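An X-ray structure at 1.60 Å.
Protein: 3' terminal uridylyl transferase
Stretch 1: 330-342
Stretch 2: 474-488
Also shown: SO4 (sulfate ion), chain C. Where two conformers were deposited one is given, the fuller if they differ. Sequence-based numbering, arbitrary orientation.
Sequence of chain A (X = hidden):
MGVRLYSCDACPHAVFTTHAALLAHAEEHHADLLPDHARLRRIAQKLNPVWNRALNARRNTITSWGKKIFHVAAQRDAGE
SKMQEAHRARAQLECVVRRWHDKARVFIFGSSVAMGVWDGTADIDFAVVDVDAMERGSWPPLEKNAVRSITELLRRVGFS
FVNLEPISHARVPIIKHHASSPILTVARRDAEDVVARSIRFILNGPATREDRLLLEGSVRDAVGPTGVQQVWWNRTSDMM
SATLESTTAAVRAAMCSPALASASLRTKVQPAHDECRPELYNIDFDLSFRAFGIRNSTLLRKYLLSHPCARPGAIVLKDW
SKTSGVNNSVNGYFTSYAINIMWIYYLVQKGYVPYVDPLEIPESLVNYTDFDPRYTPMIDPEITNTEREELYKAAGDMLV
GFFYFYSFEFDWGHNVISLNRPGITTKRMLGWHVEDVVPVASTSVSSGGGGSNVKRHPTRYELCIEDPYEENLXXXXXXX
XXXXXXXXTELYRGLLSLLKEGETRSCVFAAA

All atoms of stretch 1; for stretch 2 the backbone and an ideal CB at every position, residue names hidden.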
# COMPACT_ATOMS: atom_id res chain seq x y z
N VAL A 330 13.45 1.54 -5.53
CA VAL A 330 14.72 2.09 -5.01
C VAL A 330 15.82 2.05 -6.05
O VAL A 330 16.75 2.85 -5.99
CB VAL A 330 15.22 1.43 -3.69
CG1 VAL A 330 14.24 1.70 -2.55
CG2 VAL A 330 15.51 -0.06 -3.86
N ASN A 331 15.72 1.13 -7.01
CA ASN A 331 16.71 1.08 -8.07
C ASN A 331 16.17 1.55 -9.39
O ASN A 331 16.73 1.23 -10.43
CB ASN A 331 17.29 -0.33 -8.21
CG ASN A 331 18.05 -0.74 -6.99
OD1 ASN A 331 17.75 -1.76 -6.36
ND2 ASN A 331 19.04 0.07 -6.62
N GLY A 332 15.05 2.27 -9.35
CA GLY A 332 14.56 2.98 -10.53
C GLY A 332 13.54 2.20 -11.35
O GLY A 332 13.08 2.67 -12.41
N TYR A 333 13.18 1.01 -10.88
CA TYR A 333 12.16 0.26 -11.62
C TYR A 333 10.79 0.72 -11.14
O TYR A 333 10.67 1.80 -10.52
CB TYR A 333 12.35 -1.25 -11.49
CG TYR A 333 13.60 -1.76 -12.18
CD1 TYR A 333 13.58 -2.15 -13.51
CD2 TYR A 333 14.80 -1.84 -11.48
CE1 TYR A 333 14.71 -2.62 -14.14
CE2 TYR A 333 15.96 -2.31 -12.11
CZ TYR A 333 15.90 -2.69 -13.44
OH TYR A 333 17.04 -3.15 -14.07
N PHE A 334 9.75 -0.07 -11.41
CA PHE A 334 8.39 0.38 -11.08
C PHE A 334 8.05 0.20 -9.61
O PHE A 334 8.67 -0.58 -8.88
CB PHE A 334 7.38 -0.42 -11.90
CG PHE A 334 7.39 -0.11 -13.35
CD1 PHE A 334 7.20 1.19 -13.81
CD2 PHE A 334 7.55 -1.13 -14.28
CE1 PHE A 334 7.20 1.47 -15.18
CE2 PHE A 334 7.53 -0.85 -15.64
CZ PHE A 334 7.36 0.44 -16.09
N THR A 335 7.05 0.94 -9.17
CA THR A 335 6.47 0.75 -7.86
C THR A 335 5.30 -0.23 -7.94
O THR A 335 4.80 -0.57 -9.03
CB THR A 335 5.88 2.07 -7.36
OG1 THR A 335 4.92 2.55 -8.32
CG2 THR A 335 6.96 3.11 -7.18
N SER A 336 4.81 -0.66 -6.79
CA SER A 336 3.62 -1.51 -6.79
C SER A 336 2.42 -0.80 -7.39
O SER A 336 1.60 -1.41 -8.09
CB SER A 336 3.31 -1.99 -5.37
OG SER A 336 4.35 -2.87 -4.93
N TYR A 337 2.32 0.50 -7.16
CA TYR A 337 1.24 1.27 -7.76
C TYR A 337 1.33 1.20 -9.29
O TYR A 337 0.30 1.00 -9.94
CB TYR A 337 1.34 2.74 -7.30
CG TYR A 337 0.21 3.67 -7.69
CD1 TYR A 337 -1.11 3.33 -7.49
CD2 TYR A 337 0.49 4.95 -8.17
CE1 TYR A 337 -2.16 4.23 -7.80
CE2 TYR A 337 -0.54 5.86 -8.47
CZ TYR A 337 -1.85 5.49 -8.29
OH TYR A 337 -2.87 6.40 -8.60
N ALA A 338 2.52 1.34 -9.85
CA ALA A 338 2.68 1.28 -11.31
C ALA A 338 2.22 -0.08 -11.87
O ALA A 338 1.59 -0.16 -12.95
CB ALA A 338 4.12 1.53 -11.70
N ILE A 339 2.54 -1.16 -11.15
CA ILE A 339 2.13 -2.50 -11.60
C ILE A 339 0.61 -2.61 -11.57
O ILE A 339 0.01 -3.15 -12.49
CB ILE A 339 2.77 -3.62 -10.75
CG1 ILE A 339 4.31 -3.52 -10.78
CG2 ILE A 339 2.37 -5.03 -11.28
CD1 ILE A 339 4.93 -3.53 -12.19
N ASN A 340 -0.04 -2.08 -10.52
CA ASN A 340 -1.51 -2.11 -10.50
C ASN A 340 -2.10 -1.31 -11.67
O ASN A 340 -3.11 -1.71 -12.26
CB ASN A 340 -2.04 -1.54 -9.18
CG ASN A 340 -2.10 -2.57 -8.08
OD1 ASN A 340 -2.45 -3.72 -8.31
ND2 ASN A 340 -1.76 -2.15 -6.87
N ILE A 341 -1.45 -0.19 -12.03
CA ILE A 341 -1.94 0.57 -13.17
C ILE A 341 -1.77 -0.23 -14.47
O ILE A 341 -2.67 -0.21 -15.32
CB ILE A 341 -1.28 1.96 -13.25
CG1 ILE A 341 -1.74 2.79 -12.05
CG2 ILE A 341 -1.63 2.66 -14.59
CD1 ILE A 341 -0.84 4.00 -11.75
N MET A 342 -0.65 -0.94 -14.63
CA MET A 342 -0.50 -1.80 -15.78
C MET A 342 -1.65 -2.81 -15.86
O MET A 342 -2.20 -3.04 -16.92
CB MET A 342 0.82 -2.58 -15.75
CG MET A 342 2.04 -1.70 -15.95
SD MET A 342 3.53 -2.71 -16.06
CE MET A 342 3.23 -3.67 -17.54
N UNK A 474 6.04 10.42 -15.18
CA UNK A 474 6.15 9.07 -15.71
C UNK A 474 6.60 8.11 -14.64
O UNK A 474 7.70 8.26 -14.10
CB UNK A 474 7.12 9.03 -16.89
N UNK A 475 5.78 7.11 -14.34
CA UNK A 475 6.19 6.12 -13.35
C UNK A 475 7.38 5.29 -13.84
O UNK A 475 8.07 4.65 -13.05
CB UNK A 475 5.02 5.20 -13.01
N UNK A 476 7.64 5.31 -15.15
CA UNK A 476 8.84 4.69 -15.67
C UNK A 476 10.02 5.62 -15.94
O UNK A 476 10.91 5.28 -16.74
CB UNK A 476 8.48 3.96 -16.97
N UNK A 477 10.03 6.79 -15.30
CA UNK A 477 11.02 7.82 -15.58
C UNK A 477 12.48 7.45 -15.33
O UNK A 477 13.37 8.13 -15.85
CB UNK A 477 10.69 9.05 -14.74
N UNK A 478 12.73 6.41 -14.55
CA UNK A 478 14.13 6.01 -14.34
C UNK A 478 14.53 4.81 -15.18
O UNK A 478 15.66 4.32 -15.05
CB UNK A 478 14.37 5.69 -12.86
N UNK A 479 13.63 4.35 -16.05
CA UNK A 479 13.90 3.17 -16.85
C UNK A 479 14.44 3.51 -18.23
O UNK A 479 13.67 3.83 -19.15
CB UNK A 479 12.63 2.33 -16.99
N UNK A 480 15.76 3.46 -18.37
CA UNK A 480 16.39 3.65 -19.66
C UNK A 480 16.37 2.38 -20.50
O UNK A 480 15.76 1.38 -20.10
CB UNK A 480 17.83 4.13 -19.47
N UNK A 481 17.03 2.38 -21.64
CA UNK A 481 16.85 1.30 -22.61
C UNK A 481 17.25 -0.09 -22.09
O UNK A 481 16.48 -1.05 -22.26
CB UNK A 481 17.66 1.62 -23.87
N UNK A 482 18.43 -0.22 -21.49
CA UNK A 482 18.82 -1.54 -20.99
C UNK A 482 17.90 -1.98 -19.86
O UNK A 482 17.48 -3.14 -19.82
CB UNK A 482 20.27 -1.53 -20.51
N UNK A 483 17.53 -1.06 -18.97
CA UNK A 483 16.61 -1.45 -17.92
C UNK A 483 15.27 -1.89 -18.54
O UNK A 483 14.63 -2.83 -18.06
CB UNK A 483 16.40 -0.30 -16.93
N UNK A 484 14.86 -1.23 -19.62
CA UNK A 484 13.54 -1.53 -20.22
C UNK A 484 13.56 -2.94 -20.80
O UNK A 484 12.54 -3.64 -20.78
CB UNK A 484 13.18 -0.51 -21.31
N UNK A 485 14.71 -3.36 -21.30
CA UNK A 485 14.79 -4.68 -21.92
C UNK A 485 14.84 -5.76 -20.82
O UNK A 485 14.39 -6.89 -21.05
CB UNK A 485 16.01 -4.77 -22.83
N UNK A 486 15.36 -5.41 -19.65
CA UNK A 486 15.22 -6.29 -18.48
C UNK A 486 13.74 -6.48 -18.12
O UNK A 486 13.32 -7.59 -17.80
CB UNK A 486 15.98 -5.72 -17.28
N UNK A 487 12.95 -5.42 -18.19
CA UNK A 487 11.52 -5.52 -17.94
C UNK A 487 10.85 -6.38 -19.01
O UNK A 487 10.09 -7.29 -18.69
CB UNK A 487 10.89 -4.13 -17.90
N UNK A 488 11.12 -6.08 -20.28
CA UNK A 488 10.54 -6.88 -21.36
C UNK A 488 10.90 -8.36 -21.20
O UNK A 488 10.08 -9.22 -21.50
CB UNK A 488 11.02 -6.37 -22.72
S SO4 C . 12.28 11.27 -8.42
O1 SO4 C . 11.23 11.97 -7.69
O2 SO4 C . 13.59 11.78 -8.01
O3 SO4 C . 12.11 11.49 -9.85
O4 SO4 C . 12.19 9.84 -8.11

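Position 474 opens a type I turn, and nothing of stretch 1 lies near its ideal CB. A small polar side chain that can accept from the turn backbone suits such a place. It is Asn 474, whose OD1 accepts from the backbone N of 476 at 2.9 Å.

At 475 CA-to-CB points toward stretch 1, with the ideal CB 4.0 Å from Ala 338 CB and an apolar groove beyond it on the helix. Leucine, isoleucine or methionine would fit. Leu 475 reaches along the groove, its CD1 lying 3.9 Å from Ala 338 CB and 3.7 Å from Ile 341 CD1. Its carbonyl O accepts from water 2, which in turn accepts from Thr 335 N.

At 476 an ideal CB would sit only 3.3 Å from Phe 334 CE1, so a residue without one is favoured. Gly 476 lets the ring approach, Phe 334 CE1 standing 3.6 Å from Gly 476 CA.

Position 477 points away from stretch 1, which leaves the choice wide, though a sulfate lies nearby and a cation would suit it. Arg 477 donates from NE to sulfate O3 (2.9 Å).

At 478 the CB faces Gly 332 O at 3.3 Å, and the same sulfate is within reach of a longer polar side chain. His 478 donates from NE2 to sulfate O4 (3.0 Å), while water 1 links its backbone N to Gly 332 O.

The CB of 479 points sideways, but a long aliphatic chain could turn to the Phe 334 ring. Ile 479 does so, placing its CD1 over one face of the Phe 334 ring, 3.7 Å from the centroid.

Position 480, out of reach, is a helix N-cap, where serine, aspartate or glycine is common; it is Gly 480. Positions 481 and 482 make no contact and could hold many types; they are Val 481 and Thr 482.

Position 483 points toward stretch 1, past the Tyr 333 ring to the carbonyl O of Asn 331. A long donor is wanted, lysine or arginine. Extended Lys 483 lays CD over one ring face and donates from NZ to Asn 331 O (2.6 Å).

Position 484 points away; a small donor to the carbonyl one turn back suits it, and Ser 484 OG bonds to Val 481 O (2.7 Å). Stretch 1 leaves 485 and 488 open to many types; they hold Leu 485 and Arg 488.

At 486 the CB is 4.2 Å from Tyr 333 OH, inviting a polar chain. Arg 486 NE makes a weak hydrogen bond to Tyr 333 OH (3.1 Å).

Position 487 faces the rings of Tyr 333 and Phe 334, suiting a compact aliphatic. Val 487 CG2 meets the edge of Tyr 333, 4.0 Å from its CD1.

Stretch 2 (474-488) NLGRHIGVTKSLRVR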
# COMPACT_ATOMS: atom_id res chain seq x y z
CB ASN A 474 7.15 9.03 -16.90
CG ASN A 474 7.25 7.63 -17.52
OD1 ASN A 474 6.39 6.79 -17.30
ND2 ASN A 474 8.33 7.38 -18.29
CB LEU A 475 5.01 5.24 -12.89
CG LEU A 475 3.83 6.08 -12.36
CD1 LEU A 475 2.69 5.17 -11.91
CD2 LEU A 475 4.29 6.93 -11.18
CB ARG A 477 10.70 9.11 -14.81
CG ARG A 477 10.77 8.94 -13.30
CD ARG A 477 10.13 10.11 -12.56
NE ARG A 477 10.12 9.86 -11.10
CZ ARG A 477 9.25 9.05 -10.49
NH1 ARG A 477 8.32 8.38 -11.18
NH2 ARG A 477 9.32 8.89 -9.17
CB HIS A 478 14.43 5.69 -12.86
CG HIS A 478 14.04 6.79 -11.91
ND1 HIS A 478 14.63 8.03 -11.92
CD2 HIS A 478 13.12 6.81 -10.92
CE1 HIS A 478 14.09 8.78 -10.98
NE2 HIS A 478 13.17 8.06 -10.35
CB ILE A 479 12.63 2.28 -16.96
CG1 ILE A 479 12.16 1.93 -15.54
CG2 ILE A 479 12.94 1.03 -17.80
CD1 ILE A 479 10.86 1.11 -15.51
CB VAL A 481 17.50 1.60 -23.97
CG1 VAL A 481 19.02 1.71 -23.89
CG2 VAL A 481 17.06 0.55 -25.02
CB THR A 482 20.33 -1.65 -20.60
OG1 THR A 482 20.62 -0.73 -19.54
CG2 THR A 482 21.17 -1.34 -21.79
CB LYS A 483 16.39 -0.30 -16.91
CG LYS A 483 17.55 -0.08 -15.96
CD LYS A 483 17.12 0.74 -14.74
CE LYS A 483 18.32 0.99 -13.83
NZ LYS A 483 17.93 1.79 -12.63
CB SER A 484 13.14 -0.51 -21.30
OG SER A 484 13.86 -0.70 -22.51
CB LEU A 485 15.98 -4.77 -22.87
CG LEU A 485 15.78 -3.84 -24.09
CD1 LEU A 485 16.90 -4.02 -25.10
CD2 LEU A 485 14.39 -4.06 -24.74
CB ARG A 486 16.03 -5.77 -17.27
CG ARG A 486 17.54 -5.85 -17.52
CD ARG A 486 18.37 -5.17 -16.41
NE ARG A 486 18.14 -5.82 -15.12
CZ ARG A 486 18.82 -6.88 -14.71
NH1 ARG A 486 19.76 -7.40 -15.49
NH2 ARG A 486 18.57 -7.43 -13.52
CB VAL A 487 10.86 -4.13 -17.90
CG1 VAL A 487 9.34 -4.28 -17.75
CG2 VAL A 487 11.42 -3.34 -16.70
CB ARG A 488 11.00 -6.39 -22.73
CG ARG A 488 10.49 -4.98 -23.11
CD ARG A 488 8.95 -4.84 -23.13
NE ARG A 488 8.34 -5.68 -24.16
CZ ARG A 488 8.23 -5.36 -25.45
NH1 ARG A 488 8.72 -4.21 -25.94
NH2 ARG A 488 7.62 -6.19 -26.28
O HOH W 1 11.01 4.53 -13.07
O HOH W 2 7.30 3.62 -10.54
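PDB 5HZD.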